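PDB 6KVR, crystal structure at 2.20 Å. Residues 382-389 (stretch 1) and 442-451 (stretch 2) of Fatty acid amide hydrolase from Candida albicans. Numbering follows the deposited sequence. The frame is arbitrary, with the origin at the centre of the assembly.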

# COMPACT_ATOMS: atom_id res chain seq x y z
N PRO A 382 -21.39 -2.73 15.29
CA PRO A 382 -20.19 -3.02 14.50
C PRO A 382 -19.49 -4.27 15.00
O PRO A 382 -19.25 -4.42 16.21
CB PRO A 382 -19.32 -1.77 14.70
CG PRO A 382 -19.74 -1.25 16.04
CD PRO A 382 -21.23 -1.53 16.13
N PRO A 383 -19.13 -5.19 14.10
CA PRO A 383 -18.61 -6.49 14.54
C PRO A 383 -17.12 -6.48 14.82
O PRO A 383 -16.35 -5.70 14.25
CB PRO A 383 -18.93 -7.41 13.34
CG PRO A 383 -18.92 -6.47 12.16
CD PRO A 383 -19.36 -5.11 12.65
N ASN A 384 -16.72 -7.37 15.72
CA ASN A 384 -15.31 -7.66 15.98
C ASN A 384 -14.53 -6.43 16.45
O ASN A 384 -13.31 -6.39 16.26
CB ASN A 384 -14.62 -8.26 14.75
CG ASN A 384 -14.86 -9.73 14.63
OD1 ASN A 384 -14.81 -10.45 15.62
ND2 ASN A 384 -15.12 -10.19 13.42
N THR A 385 -15.20 -5.44 17.06
CA THR A 385 -14.47 -4.27 17.55
C THR A 385 -13.46 -4.64 18.64
O THR A 385 -12.41 -4.01 18.75
CB THR A 385 -15.44 -3.20 18.07
OG1 THR A 385 -16.34 -3.76 19.02
CG2 THR A 385 -16.25 -2.58 16.91
N LYS A 386 -13.75 -5.66 19.44
CA LYS A 386 -12.78 -6.11 20.43
C LYS A 386 -11.53 -6.68 19.77
O LYS A 386 -10.41 -6.36 20.17
CB LYS A 386 -13.41 -7.14 21.37
CG LYS A 386 -12.46 -7.66 22.43
CD LYS A 386 -13.20 -8.48 23.48
CE LYS A 386 -12.23 -9.21 24.40
NZ LYS A 386 -12.95 -10.01 25.44
N LEU A 387 -11.70 -7.53 18.75
CA LEU A 387 -10.52 -8.02 18.03
C LEU A 387 -9.78 -6.86 17.36
O LEU A 387 -8.54 -6.83 17.37
CB LEU A 387 -10.94 -9.07 17.00
CG LEU A 387 -9.82 -9.76 16.21
CD1 LEU A 387 -8.91 -10.56 17.14
CD2 LEU A 387 -10.42 -10.65 15.12
N ALA A 388 -10.52 -5.91 16.76
CA ALA A 388 -9.86 -4.79 16.11
C ALA A 388 -9.05 -3.98 17.11
O ALA A 388 -7.90 -3.63 16.85
CB ALA A 388 -10.89 -3.90 15.40
N TYR A 389 -9.62 -3.72 18.29
CA TYR A 389 -8.94 -2.92 19.30
C TYR A 389 -7.67 -3.62 19.78
O TYR A 389 -6.60 -3.00 19.85
CB TYR A 389 -9.88 -2.65 20.48
CG TYR A 389 -9.24 -1.87 21.61
CD1 TYR A 389 -9.13 -0.48 21.55
CD2 TYR A 389 -8.73 -2.52 22.74
CE1 TYR A 389 -8.57 0.25 22.59
CE2 TYR A 389 -8.15 -1.79 23.79
CZ TYR A 389 -8.06 -0.41 23.71
OH TYR A 389 -7.48 0.31 24.74
N VAL A 442 -2.79 -10.56 8.91
CA VAL A 442 -3.89 -11.39 8.40
C VAL A 442 -5.20 -10.98 9.04
O VAL A 442 -6.22 -10.79 8.35
CB VAL A 442 -3.59 -12.89 8.63
CG1 VAL A 442 -4.86 -13.73 8.41
CG2 VAL A 442 -2.47 -13.39 7.70
N THR A 443 -5.20 -10.83 10.37
CA THR A 443 -6.38 -10.34 11.08
C THR A 443 -6.86 -9.00 10.52
O THR A 443 -8.06 -8.79 10.32
CB THR A 443 -6.06 -10.20 12.57
OG1 THR A 443 -5.71 -11.48 13.10
CG2 THR A 443 -7.24 -9.65 13.31
N ARG A 444 -5.93 -8.07 10.30
CA ARG A 444 -6.27 -6.76 9.75
C ARG A 444 -6.97 -6.89 8.40
O ARG A 444 -7.96 -6.20 8.12
CB ARG A 444 -5.01 -5.91 9.60
CG ARG A 444 -5.21 -4.58 8.91
CD ARG A 444 -3.88 -4.04 8.41
NE ARG A 444 -3.39 -4.85 7.31
CZ ARG A 444 -2.16 -4.81 6.81
NH1 ARG A 444 -1.25 -3.96 7.27
NH2 ARG A 444 -1.84 -5.63 5.82
N ASP A 445 -6.45 -7.76 7.54
CA ASP A 445 -7.05 -7.90 6.22
C ASP A 445 -8.44 -8.50 6.32
O ASP A 445 -9.35 -8.10 5.57
CB ASP A 445 -6.13 -8.72 5.33
CG ASP A 445 -4.87 -7.96 4.94
OD1 ASP A 445 -4.81 -6.72 5.21
OD2 ASP A 445 -3.95 -8.58 4.35
N GLN A 446 -8.64 -9.45 7.25
CA GLN A 446 -9.97 -10.03 7.43
C GLN A 446 -10.97 -8.99 7.92
O GLN A 446 -12.13 -8.97 7.48
CB GLN A 446 -9.91 -11.21 8.39
CG GLN A 446 -9.34 -12.46 7.75
CD GLN A 446 -8.94 -13.49 8.78
OE1 GLN A 446 -8.84 -13.19 9.97
NE2 GLN A 446 -8.73 -14.73 8.33
N LEU A 447 -10.55 -8.13 8.85
CA LEU A 447 -11.42 -7.08 9.35
C LEU A 447 -11.78 -6.10 8.24
O LEU A 447 -12.94 -5.69 8.11
CB LEU A 447 -10.75 -6.33 10.50
CG LEU A 447 -10.57 -7.17 11.76
CD1 LEU A 447 -9.53 -6.51 12.64
CD2 LEU A 447 -11.90 -7.32 12.50
N ARG A 448 -10.78 -5.68 7.46
CA ARG A 448 -11.03 -4.77 6.35
C ARG A 448 -12.05 -5.33 5.37
O ARG A 448 -12.92 -4.60 4.89
CB ARG A 448 -9.71 -4.46 5.64
CG ARG A 448 -8.86 -3.46 6.38
CD ARG A 448 -7.52 -3.23 5.68
NE ARG A 448 -6.66 -2.38 6.49
CZ ARG A 448 -5.51 -1.86 6.07
NH1 ARG A 448 -5.01 -2.16 4.88
NH2 ARG A 448 -4.85 -1.02 6.87
N ASP A 449 -11.94 -6.62 5.05
CA ASP A 449 -12.91 -7.21 4.13
C ASP A 449 -14.28 -7.29 4.78
O ASP A 449 -15.29 -6.99 4.13
CB ASP A 449 -12.44 -8.60 3.68
CG ASP A 449 -11.37 -8.53 2.60
OD1 ASP A 449 -11.42 -7.61 1.76
OD2 ASP A 449 -10.45 -9.39 2.60
N GLN A 450 -14.34 -7.66 6.06
CA GLN A 450 -15.63 -7.77 6.73
C GLN A 450 -16.39 -6.45 6.64
O GLN A 450 -17.59 -6.43 6.33
CB GLN A 450 -15.45 -8.20 8.19
CG GLN A 450 -16.76 -8.42 8.93
CD GLN A 450 -16.59 -8.98 10.34
OE1 GLN A 450 -15.51 -8.91 10.94
NE2 GLN A 450 -17.65 -9.57 10.86
N TYR A 451 -15.70 -5.33 6.86
CA TYR A 451 -16.34 -4.02 6.88
C TYR A 451 -16.60 -3.51 5.47
O TYR A 451 -17.62 -2.84 5.23
CB TYR A 451 -15.48 -3.01 7.65
CG TYR A 451 -15.74 -3.02 9.13
CD1 TYR A 451 -15.33 -4.08 9.92
CD2 TYR A 451 -16.43 -1.97 9.74
CE1 TYR A 451 -15.59 -4.10 11.27
CE2 TYR A 451 -16.69 -1.98 11.09
CZ TYR A 451 -16.26 -3.05 11.85
OH TYR A 451 -16.50 -3.06 13.21

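Two hydrogen bonds and a small apolar patch join the loop and first helical turn of residues 382-389 to the helix of 442-451, burying 384 Å² in all. The helix axes run roughly antiparallel, at 141°, and come no closer than 10.6 Å, so side chains bridge the gap. Thr 443, Leu 447, Gln 450 and Tyr 451 supply nearly all of the second helix's contact, as expected for one helical face. Tyr 451 (chi1 m) leaves its backbone sideways, but its ring carries the hydroxyl to the loop, where OH donates to Pro 383 O at 2.8 Å. Pro 383 O lies at the ring edge, near its plane. Pro 383 N, 3.5 Å from Tyr 451 OH, has no hydrogen to share; the proline contributes its carbonyl as acceptor and its ring for packing, with Pro 383 CD 3.8 Å from Tyr 451 CZ. Pro 382 CB and Thr 385 CG2 also line the hydroxyl, 3.4 and 3.7 Å from Tyr 451 OH; Thr 385 OG1 is satisfied elsewhere in the structure. The second bond joins two amides: Asn 384 ND2 donates to Gln 450 OE1 at 2.8 Å, with an N-H...O angle of 160°. Gln 450, extended with chi1 and chi2 both t, has the length to reach it. Asn 384 occupies the N-cap position, yet its side chain makes no capping bond; the backbone Asn 384 O accepts from Ala 388 N at 2.9 Å. Beyond the amides the contact is apolar. Buried Leu 447 sets CD2 3.7 Å from Asn 384 CB; Leu 447 CD1 lies 3.9 Å from Ala 388 CA and 4.0 Å from Ala 388 CB, packing against both backbone and short side chain. Leu 387 CD2 meets Thr 443 CG2 at 3.8 Å, while Thr 443 OG1 is hydrogen-bonded elsewhere in the structure.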